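Local coordinates for protein transcription termination factor NusA (Planctomyces limnophilus, PDB 4MTN) that probably takes part in both termination and antitermination of transcription, binding the core RNA polymerase and the nascent RNA, at residues Q320-A325 with G342-G347; V327-I332 with E352-I357; G205-V210 with V299-K304; I187-V190 with I194-I197. All blocks are in the same frame, centred on the assembly; numbering follows the deposited sequence.

Interaction 1: Q320-A325 with G342-G347; sequences QQLDQA and GLVSQG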
loop_
_atom_site.group_PDB
_atom_site.type_symbol
_atom_site.label_atom_id
_atom_site.label_comp_id
_atom_site.label_asym_id
_atom_site.label_seq_id
_atom_site.Cartn_x
_atom_site.Cartn_y
_atom_site.Cartn_z
ATOM N N GLN A 320 -8.468 -37.127 -8.548
ATOM C CA GLN A 320 -7.149 -37.743 -8.496
ATOM C C GLN A 320 -6.349 -37.171 -7.331
ATOM O O GLN A 320 -5.550 -37.869 -6.707
ATOM C CB GLN A 320 -6.405 -37.527 -9.814
ATOM C CG GLN A 320 -5.011 -38.131 -9.857
ATOM C CD GLN A 320 -4.273 -37.795 -11.136
ATOM O OE1 GLN A 320 -4.833 -37.186 -12.048
ATOM N NE2 GLN A 320 -3.008 -38.191 -11.212
ATOM N N GLN A 321 -6.581 -35.896 -7.038
ATOM C CA GLN A 321 -5.871 -35.212 -5.963
ATOM C C GLN A 321 -6.347 -35.696 -4.596
ATOM O O GLN A 321 -5.559 -35.792 -3.656
ATOM C CB GLN A 321 -6.056 -33.698 -6.076
ATOM C CG GLN A 321 -4.896 -32.886 -5.532
ATOM C CD GLN A 321 -3.750 -32.782 -6.517
ATOM O OE1 GLN A 321 -3.947 -32.882 -7.729
ATOM N NE2 GLN A 321 -2.541 -32.582 -6.003
ATOM N N LEU A 322 -7.637 -36.000 -4.492
ATOM C CA LEU A 322 -8.218 -36.470 -3.238
ATOM C C LEU A 322 -7.722 -37.870 -2.887
ATOM O O LEU A 322 -7.456 -38.168 -1.724
ATOM C CB LEU A 322 -9.748 -36.467 -3.316
ATOM C CG LEU A 322 -10.446 -35.158 -3.697
ATOM C CD1 LEU A 322 -11.952 -35.352 -3.772
ATOM C CD2 LEU A 322 -10.095 -34.037 -2.734
ATOM N N ASP A 323 -7.602 -38.723 -3.901
ATOM C CA ASP A 323 -7.166 -40.102 -3.702
ATOM C C ASP A 323 -5.712 -40.179 -3.251
ATOM O O ASP A 323 -5.372 -40.945 -2.350
ATOM C CB ASP A 323 -7.354 -40.913 -4.987
ATOM C CG ASP A 323 -8.813 -41.114 -5.345
ATOM O OD1 ASP A 323 -9.641 -41.252 -4.419
ATOM O OD2 ASP A 323 -9.132 -41.135 -6.552
ATOM N N GLN A 324 -4.857 -39.383 -3.885
ATOM C CA GLN A 324 -3.432 -39.393 -3.578
ATOM C C GLN A 324 -3.139 -38.744 -2.230
ATOM O O GLN A 324 -2.202 -39.136 -1.537
ATOM C CB GLN A 324 -2.643 -38.684 -4.681
ATOM C CG GLN A 324 -2.724 -39.370 -6.035
ATOM C CD GLN A 324 -1.975 -38.615 -7.115
ATOM O OE1 GLN A 324 -1.262 -37.652 -6.835
ATOM N NE2 GLN A 324 -2.134 -39.051 -8.360
ATOM N N ALA A 325 -3.945 -37.752 -1.863
ATOM C CA ALA A 325 -3.743 -37.024 -0.614
ATOM C C ALA A 325 -3.992 -37.911 0.604
ATOM O O ALA A 325 -3.327 -37.768 1.631
ATOM C CB ALA A 325 -4.639 -35.799 -0.567
ATOM N N GLY A 342 -10.330 -36.948 6.720
ATOM C CA GLY A 342 -10.883 -35.737 7.297
ATOM C C GLY A 342 -10.161 -34.498 6.806
ATOM O O GLY A 342 -10.784 -33.477 6.513
ATOM N N LEU A 343 -8.838 -34.592 6.716
ATOM C CA LEU A 343 -8.015 -33.491 6.230
ATOM C C LEU A 343 -8.314 -33.186 4.767
ATOM O O LEU A 343 -8.475 -32.028 4.384
ATOM C CB LEU A 343 -6.529 -33.816 6.401
ATOM C CG LEU A 343 -5.995 -33.888 7.832
ATOM C CD1 LEU A 343 -4.610 -34.514 7.847
ATOM C CD2 LEU A 343 -5.965 -32.503 8.459
ATOM N N VAL A 344 -8.387 -34.239 3.958
ATOM C CA VAL A 344 -8.639 -34.109 2.527
ATOM C C VAL A 344 -10.029 -33.536 2.262
ATOM O O VAL A 344 -10.218 -32.731 1.347
ATOM C CB VAL A 344 -8.495 -35.469 1.813
ATOM C CG1 VAL A 344 -8.774 -35.331 0.329
ATOM C CG2 VAL A 344 -7.106 -36.033 2.038
ATOM N N SER A 345 -10.994 -33.943 3.077
ATOM C CA SER A 345 -12.364 -33.464 2.945
ATOM C C SER A 345 -12.471 -31.979 3.282
ATOM O O SER A 345 -13.401 -31.300 2.843
ATOM C CB SER A 345 -13.300 -34.270 3.847
ATOM O OG SER A 345 -13.013 -34.040 5.216
ATOM N N GLN A 346 -11.518 -31.484 4.063
ATOM C CA GLN A 346 -11.527 -30.090 4.491
ATOM C C GLN A 346 -10.665 -29.204 3.591
ATOM O O GLN A 346 -10.509 -28.010 3.850
ATOM C CB GLN A 346 -11.060 -29.980 5.942
ATOM C CG GLN A 346 -11.714 -28.844 6.705
ATOM C CD GLN A 346 -13.189 -29.085 6.960
ATOM O OE1 GLN A 346 -13.645 -30.228 7.003
ATOM N NE2 GLN A 346 -13.944 -28.006 7.130
ATOM N N GLY A 347 -10.104 -29.791 2.537
ATOM C CA GLY A 347 -9.361 -29.025 1.551
ATOM C C GLY A 347 -7.852 -29.179 1.586
ATOM O O GLY A 347 -7.142 -28.535 0.812
#
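Gly342 O takes two donors at the end of the helix that sets Val344 against Leu322 and Ala325. The hydroxyl of Ser345 folds back to give it OG–O 2.6 Å, approaching from above the carbonyl plane, and Gln346 N adds a weak bond. The chain then leaves the helix in a Schellman motif: Gly347, with phi 106°, sends its N to Val344 O at 3.2 Å. Val344 sits between these two features and supplies everything that the 342-347 segment brings to the contact. Its two methyls are divided between partners. CG1 lies anti to the backbone N (chi1 179°) and meets Leu322 CD2 at 3.6 Å, the two side chains crossing obliquely. CG2, on the branch beside the backbone N, touches Ala325 CB, also 3.6 Å away. Helices 316-330 and 337-345 are thereby joined in the region of the helix-hairpin-helix domain, where the nearest CA pair, Leu322 CA and Val344 CA, is 6.2 Å apart. The CA–CB bond of Ala325 points toward the other helix, whereas Leu322 brings CD2 inward only at its end. One turn of the first helix separates these two residues, placing Val344 over the step between them. Val326 from the same helix also touches Val344, while Leu349 packs on Leu322.

Interaction 2: V327-I332 with E352-I357; sequences VAYSQI and EDLSVI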
loop_
_atom_site.group_PDB
_atom_site.type_symbol
_atom_site.label_atom_id
_atom_site.label_comp_id
_atom_site.label_asym_id
_atom_site.label_seq_id
_atom_site.Cartn_x
_atom_site.Cartn_y
_atom_site.Cartn_z
ATOM N N VAL A 327 -3.635 -41.316 0.657
ATOM C CA VAL A 327 -2.539 -42.278 0.692
ATOM C C VAL A 327 -1.256 -41.621 1.196
ATOM O O VAL A 327 -0.493 -42.222 1.954
ATOM C CB VAL A 327 -2.287 -42.897 -0.699
ATOM C CG1 VAL A 327 -1.173 -43.931 -0.633
ATOM C CG2 VAL A 327 -3.563 -43.522 -1.237
ATOM N N ALA A 328 -1.032 -40.378 0.781
ATOM C CA ALA A 328 0.157 -39.637 1.185
ATOM C C ALA A 328 0.141 -39.329 2.679
ATOM O O ALA A 328 1.146 -39.508 3.367
ATOM C CB ALA A 328 0.277 -38.351 0.380
ATOM N N TYR A 329 -1.003 -38.869 3.175
ATOM C CA TYR A 329 -1.140 -38.512 4.584
ATOM C C TYR A 329 -1.083 -39.739 5.489
ATOM O O TYR A 329 -0.675 -39.646 6.646
ATOM C CB TYR A 329 -2.448 -37.751 4.820
ATOM C CG TYR A 329 -2.450 -36.340 4.278
ATOM C CD1 TYR A 329 -1.262 -35.691 3.967
ATOM C CD2 TYR A 329 -3.642 -35.653 4.083
ATOM C CE1 TYR A 329 -1.261 -34.400 3.474
ATOM C CE2 TYR A 329 -3.651 -34.362 3.589
ATOM C CZ TYR A 329 -2.457 -33.741 3.287
ATOM O OH TYR A 329 -2.463 -32.455 2.797
ATOM N N SER A 330 -1.489 -40.886 4.953
ATOM C CA SER A 330 -1.501 -42.128 5.721
ATOM C C SER A 330 -0.089 -42.640 5.998
ATOM O O SER A 330 0.123 -43.427 6.923
ATOM C CB SER A 330 -2.309 -43.199 4.988
ATOM O OG SER A 330 -3.650 -42.782 4.802
ATOM N N GLN A 331 0.870 -42.196 5.191
ATOM C CA GLN A 331 2.268 -42.572 5.375
ATOM C C GLN A 331 2.799 -42.065 6.710
ATOM O O GLN A 331 3.622 -42.719 7.352
ATOM C CB GLN A 331 3.129 -42.031 4.233
ATOM C CG GLN A 331 2.978 -42.782 2.921
ATOM C CD GLN A 331 3.907 -42.255 1.847
ATOM O OE1 GLN A 331 4.207 -41.062 1.799
ATOM N NE2 GLN A 331 4.374 -43.146 0.979
ATOM N N ILE A 332 2.323 -40.894 7.118
ATOM C CA ILE A 332 2.719 -40.309 8.392
ATOM C C ILE A 332 2.166 -41.119 9.558
ATOM O O ILE A 332 0.952 -41.293 9.677
ATOM C CB ILE A 332 2.234 -38.852 8.521
ATOM C CG1 ILE A 332 2.777 -38.002 7.371
ATOM C CG2 ILE A 332 2.649 -38.270 9.864
ATOM C CD1 ILE A 332 2.284 -36.572 7.387
ATOM N N GLU A 352 2.300 -29.254 1.918
ATOM C CA GLU A 352 2.425 -27.827 2.189
ATOM C C GLU A 352 1.207 -27.331 2.957
ATOM O O GLU A 352 1.329 -26.540 3.893
ATOM C CB GLU A 352 2.583 -27.037 0.886
ATOM C CG GLU A 352 3.956 -27.146 0.234
ATOM C CD GLU A 352 4.188 -28.481 -0.455
ATOM O OE1 GLU A 352 3.244 -29.297 -0.525
ATOM O OE2 GLU A 352 5.320 -28.715 -0.927
ATOM N N ASP A 353 0.034 -27.808 2.555
ATOM C CA ASP A 353 -1.217 -27.418 3.192
ATOM C C ASP A 353 -1.303 -27.962 4.611
ATOM O O ASP A 353 -1.868 -27.324 5.499
ATOM C CB ASP A 353 -2.413 -27.908 2.371
ATOM C CG ASP A 353 -2.338 -27.480 0.919
ATOM O OD1 ASP A 353 -1.718 -26.434 0.635
ATOM O OD2 ASP A 353 -2.902 -28.192 0.061
ATOM N N LEU A 354 -0.742 -29.147 4.818
ATOM C CA LEU A 354 -0.782 -29.788 6.124
ATOM C C LEU A 354 0.202 -29.136 7.090
ATOM O O LEU A 354 -0.057 -29.053 8.288
ATOM C CB LEU A 354 -0.485 -31.283 5.997
ATOM C CG LEU A 354 -0.587 -32.107 7.282
ATOM C CD1 LEU A 354 -1.932 -31.883 7.955
ATOM C CD2 LEU A 354 -0.368 -33.583 6.991
ATOM N N SER A 355 1.328 -28.669 6.560
ATOM C CA SER A 355 2.366 -28.065 7.387
ATOM C C SER A 355 1.932 -26.709 7.928
ATOM O O SER A 355 2.380 -26.284 8.993
ATOM C CB SER A 355 3.668 -27.922 6.595
ATOM O OG SER A 355 3.481 -27.111 5.449
ATOM N N VAL A 356 1.058 -26.032 7.191
ATOM C CA VAL A 356 0.588 -24.709 7.584
ATOM C C VAL A 356 -0.716 -24.776 8.376
ATOM O O VAL A 356 -1.298 -23.742 8.707
ATOM C CB VAL A 356 0.386 -23.794 6.360
ATOM C CG1 VAL A 356 1.682 -23.667 5.574
ATOM C CG2 VAL A 356 -0.732 -24.321 5.475
ATOM N N ILE A 357 -1.178 -25.989 8.669
ATOM C CA ILE A 357 -2.420 -26.170 9.415
ATOM C C ILE A 357 -2.310 -25.566 10.812
ATOM O O ILE A 357 -1.222 -25.484 11.386
ATOM C CB ILE A 357 -2.809 -27.665 9.536
ATOM C CG1 ILE A 357 -4.309 -27.811 9.808
ATOM C CG2 ILE A 357 -2.005 -28.359 10.628
ATOM C CD1 ILE A 357 -4.765 -29.244 9.977
#
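The ring of Tyr329 carries a methyl of Leu354 over one of its faces, joining helices 316-330 and 351-355 within the helix-hairpin-helix domain. Leu354 CD2 stands 4.1 Å from the ring centroid and 28° off the ring normal, a CH-pi contact displaced toward one edge. That offset favours the CD1–CE1 side of the ring, with CE1 of Tyr329 to CD2 of Leu354 at 3.7 Å. The two side chains run in opposite directions and slide past each other, so the leucine passes the ring lengthwise: its CD2 stays over the CD1–CE1 side, while its CB is beside the phenol oxygen, Tyr329 OH to Leu354 CB being 3.9 Å. CG of Leu354, anti to the backbone N (chi1 -176°), carries CD2 out over the ring. On the tyrosine, the end of the side chain comes nearer to the 352-357 segment than its root does.

The phenol is fixed at its far end by a hydrogen bond between Tyr329 OH and Ser350 O, just ahead of helix 351-355, which holds the ring beneath the leucine. Phe348 also touches the ring. On the 352-357 side, a salt bridge from Asp353 to Arg278 ties the helix to strand 278-282. Ile332, three residues on from the tyrosine, meets the same leucine methyl tip to tip, Ile332 CD1 to Leu354 CD2 at 4.0 Å.

Interaction 3: G205-V210 with V299-K304; sequences GYRTKV and VRLASK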
loop_
_atom_site.group_PDB
_atom_site.type_symbol
_atom_site.label_atom_id
_atom_site.label_comp_id
_atom_site.label_asym_id
_atom_site.label_seq_id
_atom_site.Cartn_x
_atom_site.Cartn_y
_atom_site.Cartn_z
ATOM N N GLY A 205 0.445 -1.018 -14.595
ATOM C CA GLY A 205 0.854 -0.952 -15.985
ATOM C C GLY A 205 0.357 -2.119 -16.813
ATOM O O GLY A 205 0.624 -2.193 -18.013
ATOM N N TYR A 206 -0.372 -3.032 -16.180
ATOM C CA TYR A 206 -0.834 -4.231 -16.869
ATOM C C TYR A 206 -2.341 -4.457 -16.746
ATOM O O TYR A 206 -3.070 -4.314 -17.726
ATOM C CB TYR A 206 -0.074 -5.452 -16.349
ATOM C CG TYR A 206 1.395 -5.436 -16.707
ATOM C CD1 TYR A 206 2.340 -4.923 -15.828
ATOM C CD2 TYR A 206 1.834 -5.927 -17.929
ATOM C CE1 TYR A 206 3.685 -4.904 -16.155
ATOM C CE2 TYR A 206 3.176 -5.913 -18.264
ATOM C CZ TYR A 206 4.096 -5.400 -17.376
ATOM O OH TYR A 206 5.429 -5.387 -17.712
ATOM N N ARG A 207 -2.810 -4.809 -15.552
ATOM C CA ARG A 207 -4.222 -5.135 -15.381
ATOM C C ARG A 207 -4.764 -4.784 -13.997
ATOM O O ARG A 207 -4.076 -4.944 -12.989
ATOM C CB ARG A 207 -4.448 -6.622 -15.661
ATOM C CG ARG A 207 -5.910 -7.020 -15.790
ATOM C CD ARG A 207 -6.047 -8.438 -16.318
ATOM N NE ARG A 207 -5.418 -8.595 -17.625
ATOM C CZ ARG A 207 -6.021 -8.336 -18.782
ATOM N NH1 ARG A 207 -7.274 -7.905 -18.798
ATOM N NH2 ARG A 207 -5.370 -8.509 -19.925
ATOM N N THR A 208 -6.010 -4.316 -13.962
ATOM C CA THR A 208 -6.687 -3.989 -12.710
ATOM C C THR A 208 -8.128 -4.496 -12.700
ATOM O O THR A 208 -8.910 -4.178 -13.595
ATOM C CB THR A 208 -6.698 -2.469 -12.454
ATOM O OG1 THR A 208 -5.356 -1.973 -12.431
ATOM C CG2 THR A 208 -7.370 -2.157 -11.127
ATOM N N LYS A 209 -8.474 -5.282 -11.685
ATOM C CA LYS A 209 -9.846 -5.749 -11.509
ATOM C C LYS A 209 -10.600 -4.861 -10.521
ATOM O O LYS A 209 -10.140 -4.634 -9.402
ATOM C CB LYS A 209 -9.872 -7.204 -11.033
ATOM C CG LYS A 209 -9.524 -8.227 -12.105
ATOM C CD LYS A 209 -9.616 -9.646 -11.558
ATOM C CE LYS A 209 -9.300 -10.682 -12.628
ATOM N NZ LYS A 209 -10.266 -10.629 -13.761
ATOM N N VAL A 210 -11.762 -4.366 -10.941
ATOM C CA VAL A 210 -12.559 -3.458 -10.122
ATOM C C VAL A 210 -13.929 -4.041 -9.789
ATOM O O VAL A 210 -14.712 -4.357 -10.684
ATOM C CB VAL A 210 -12.770 -2.102 -10.823
ATOM C CG1 VAL A 210 -13.446 -1.115 -9.878
ATOM C CG2 VAL A 210 -11.449 -1.550 -11.334
ATOM N N VAL A 299 -6.048 -15.319 -11.936
ATOM C CA VAL A 299 -6.347 -15.848 -10.606
ATOM C C VAL A 299 -5.706 -14.998 -9.512
ATOM O O VAL A 299 -6.322 -14.727 -8.478
ATOM C CB VAL A 299 -5.864 -17.306 -10.458
ATOM C CG1 VAL A 299 -6.040 -17.788 -9.027
ATOM C CG2 VAL A 299 -6.613 -18.210 -11.414
ATOM N N ARG A 300 -4.469 -14.576 -9.758
ATOM C CA ARG A 300 -3.716 -13.746 -8.824
ATOM C C ARG A 300 -4.482 -12.475 -8.467
ATOM O O ARG A 300 -4.592 -12.114 -7.296
ATOM C CB ARG A 300 -2.354 -13.388 -9.423
ATOM C CG ARG A 300 -1.339 -12.847 -8.432
ATOM C CD ARG A 300 -0.088 -12.393 -9.164
ATOM N NE ARG A 300 0.263 -13.313 -10.242
ATOM C CZ ARG A 300 1.061 -13.004 -11.259
ATOM N NH1 ARG A 300 1.594 -11.794 -11.341
ATOM N NH2 ARG A 300 1.323 -13.905 -12.196
ATOM N N LEU A 301 -5.013 -11.805 -9.486
ATOM C CA LEU A 301 -5.805 -10.599 -9.279
ATOM C C LEU A 301 -7.157 -10.928 -8.654
ATOM O O LEU A 301 -7.664 -10.179 -7.820
ATOM C CB LEU A 301 -6.005 -9.853 -10.601
ATOM C CG LEU A 301 -4.764 -9.177 -11.185
ATOM C CD1 LEU A 301 -5.077 -8.548 -12.533
ATOM C CD2 LEU A 301 -4.221 -8.136 -10.218
ATOM N N ALA A 302 -7.734 -12.054 -9.061
ATOM C CA ALA A 302 -9.017 -12.493 -8.529
ATOM C C ALA A 302 -8.907 -12.821 -7.044
ATOM O O ALA A 302 -9.872 -12.681 -6.293
ATOM C CB ALA A 302 -9.529 -13.695 -9.301
ATOM N N SER A 303 -7.722 -13.257 -6.629
ATOM C CA SER A 303 -7.468 -13.575 -5.228
ATOM C C SER A 303 -7.421 -12.309 -4.378
ATOM O O SER A 303 -8.033 -12.250 -3.310
ATOM C CB SER A 303 -6.161 -14.356 -5.086
ATOM O OG SER A 303 -6.242 -15.605 -5.749
ATOM N N LYS A 304 -6.694 -11.301 -4.855
ATOM C CA LYS A 304 -6.624 -10.013 -4.174
ATOM C C LYS A 304 -8.002 -9.371 -4.057
ATOM O O LYS A 304 -8.357 -8.821 -3.014
ATOM C CB LYS A 304 -5.683 -9.055 -4.909
ATOM C CG LYS A 304 -4.203 -9.285 -4.678
ATOM C CD LYS A 304 -3.431 -7.988 -4.896
ATOM C CE LYS A 304 -1.946 -8.235 -5.095
ATOM N NZ LYS A 304 -1.662 -8.817 -6.436
#
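Two KH modules meet where strand 207-210, the middle strand of the first module's sheet, packs against helix 299-304, part of the helix that follows the GXXG loop of the second. The segment axes approach to 8.7 Å and run roughly in the same direction, 38° apart. Leu301 is the central residue of the contact: its CB and CD1 are taken by different residues of the strand. CD1 lies across the stem of Arg207, which it crosses at about a right angle, with Arg207 CG to Leu301 CD1 at 3.7 Å and Arg207 CB equally near to it. Two positions along the strand, Lys209 lays its methylenes across the root of the leucine, Lys209 CD to Leu301 CB being 3.7 Å. The same CD atom comes within 3.9 Å of Ala302 N, on the next residue of the helix. A classic beta bulge lies at the start of the strand: Tyr206 and Arg207 both face Glu203.

Both basic side chains use their aliphatic stems here and bend at the end. Lys209 is extended as far as CE and turns at chi4 (-62°); its NZ forms a salt bridge to Glu246 on the adjoining strand. Arg207, bent at chi3, offers NH1 to the other oxygen of the same carboxylate and NE to Gln297 of the second module. Since the aliphatic stems pack on Leu301 while their charged ends share one acid, the single carboxylate probably offsets part of the two positive charges, which may help basic residues stand in this largely buried junction.

Interaction 4: I187-V190 with I194-I197; sequences IPEV and IIEI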
loop_
_atom_site.group_PDB
_atom_site.type_symbol
_atom_site.label_atom_id
_atom_site.label_comp_id
_atom_site.label_asym_id
_atom_site.label_seq_id
_atom_site.Cartn_x
_atom_site.Cartn_y
_atom_site.Cartn_z
ATOM N N ILE A 187 -15.557 8.871 -13.919
ATOM C CA ILE A 187 -16.931 8.378 -13.888
ATOM C C ILE A 187 -17.801 9.187 -12.932
ATOM O O ILE A 187 -17.648 9.089 -11.715
ATOM C CB ILE A 187 -16.985 6.895 -13.482
ATOM C CG1 ILE A 187 -16.056 6.065 -14.370
ATOM C CG2 ILE A 187 -18.413 6.374 -13.561
ATOM C CD1 ILE A 187 -16.109 4.580 -14.091
ATOM N N PRO A 188 -18.728 9.987 -13.484
ATOM C CA PRO A 188 -19.616 10.841 -12.688
ATOM C C PRO A 188 -20.473 10.061 -11.693
ATOM O O PRO A 188 -20.759 10.578 -10.618
ATOM C CB PRO A 188 -20.495 11.523 -13.747
ATOM C CG PRO A 188 -20.357 10.688 -14.972
ATOM C CD PRO A 188 -18.968 10.143 -14.927
ATOM N N GLU A 189 -20.868 8.839 -12.037
ATOM C CA GLU A 189 -21.663 8.020 -11.127
ATOM C C GLU A 189 -20.899 7.701 -9.842
ATOM O O GLU A 189 -21.499 7.536 -8.781
ATOM C CB GLU A 189 -22.100 6.718 -11.802
ATOM C CG GLU A 189 -23.176 6.880 -12.864
ATOM C CD GLU A 189 -22.608 7.057 -14.259
ATOM O OE1 GLU A 189 -21.512 7.640 -14.394
ATOM O OE2 GLU A 189 -23.259 6.602 -15.221
ATOM N N VAL A 190 -19.578 7.609 -9.943
ATOM C CA VAL A 190 -18.751 7.269 -8.792
ATOM C C VAL A 190 -18.518 8.471 -7.874
ATOM O O VAL A 190 -18.590 8.345 -6.650
ATOM C CB VAL A 190 -17.395 6.686 -9.233
ATOM C CG1 VAL A 190 -16.545 6.335 -8.024
ATOM C CG2 VAL A 190 -17.611 5.455 -10.097
ATOM N N ILE A 194 -23.314 7.532 -6.347
ATOM C CA ILE A 194 -24.305 6.558 -6.804
ATOM C C ILE A 194 -23.707 5.153 -6.889
ATOM O O ILE A 194 -24.295 4.186 -6.405
ATOM C CB ILE A 194 -24.884 6.944 -8.178
ATOM C CG1 ILE A 194 -25.546 8.322 -8.111
ATOM C CG2 ILE A 194 -25.880 5.896 -8.654
ATOM C CD1 ILE A 194 -26.221 8.740 -9.401
ATOM N N ILE A 195 -22.532 5.052 -7.504
ATOM C CA ILE A 195 -21.810 3.787 -7.594
ATOM C C ILE A 195 -20.608 3.800 -6.652
ATOM O O ILE A 195 -19.873 4.785 -6.592
ATOM C CB ILE A 195 -21.334 3.503 -9.037
ATOM C CG1 ILE A 195 -22.520 3.509 -10.001
ATOM C CG2 ILE A 195 -20.599 2.174 -9.113
ATOM C CD1 ILE A 195 -23.570 2.468 -9.684
ATOM N N GLU A 196 -20.416 2.711 -5.914
ATOM C CA GLU A 196 -19.301 2.616 -4.976
ATOM C C GLU A 196 -18.282 1.564 -5.403
ATOM O O GLU A 196 -18.643 0.518 -5.940
ATOM C CB GLU A 196 -19.814 2.297 -3.569
ATOM C CG GLU A 196 -20.682 3.387 -2.963
ATOM C CD GLU A 196 -21.190 3.024 -1.583
ATOM O OE1 GLU A 196 -20.853 1.925 -1.094
ATOM O OE2 GLU A 196 -21.927 3.837 -0.987
ATOM N N ILE A 197 -17.005 1.849 -5.161
ATOM C CA ILE A 197 -15.949 0.886 -5.446
ATOM C C ILE A 197 -15.647 0.081 -4.190
ATOM O O ILE A 197 -15.093 0.605 -3.224
ATOM C CB ILE A 197 -14.665 1.578 -5.937
ATOM C CG1 ILE A 197 -14.956 2.428 -7.176
ATOM C CG2 ILE A 197 -13.586 0.553 -6.232
ATOM C CD1 ILE A 197 -13.792 3.285 -7.612
HETATM O O HOH W 1 -18.474 6.245 -5.138
#
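Glu189 lays its CB against CG1 of Ile195, the two atoms 3.7 Å apart, before its chain bends away and its OE1 forms a salt bridge with Arg232 of helix 231-239. The carbonyl of the same residue accepts a hydrogen bond from the strand side: Ile195 N to Glu189 O is 3.0 Å and nearly straight (175° at the hydrogen), although the donor sits well above the carbonyl plane. Ile194 CB also leans over this oxygen.

The short helix 188-191 here turns back into strand 195-203, an edge strand of the three-stranded sheet of the first KH module, where it is antiparallel to strand 207-214. The bond thus ties the short helix to the chain entering the sheet across a tight reversal. Ile195 carries its side chain on into the module, packing on Ala224 and Cys225 of helix 221-226 and on Val212.

Val190, the next residue, contacts the same segment with its CA and its methyls. Its CA meets Ile195 O in a CA-H...O contact of 3.5 Å, and a water donates a hydrogen bond to this oxygen and another to Val190 O, bridging the two carbonyls. Farther along, Val190 CG1 approaches Ile197 CD1 at 4.1 Å, the side chains crossing at about a right angle. The valine torsion, CG1 anti to the backbone N (chi1 -180°), turns that methyl toward the isoleucine, and CG2 stands 4.3 Å from Ile195 CB. Arg180 NH1 hydrogen-bonds to Ile197 O.

Overall arrangement
The four contacts fall into two touching pairs. Interactions 1 and 2, with centres 10 Å apart, share helix 316-330 and alternate along the chain: Leu343 CD1 meets Leu354 CD1 at 3.8 Å, and Val344 CG2 meets Tyr329 CD2 at 4.0 Å, so the helices of the helix-hairpin-helix region share one hydrophobic interior. Interactions 3 and 4 both rest on the sheet of the first KH module, touching through Val210 CG1 and Ile197 CG2 at 4.0 Å, with centres about 20 Å apart. Interaction 3 joins that module to the second one, whose chain leads on to interaction 1, about 29 Å away between centres. Interactions 2 and 4 are the most distant, about 47 Å between centres.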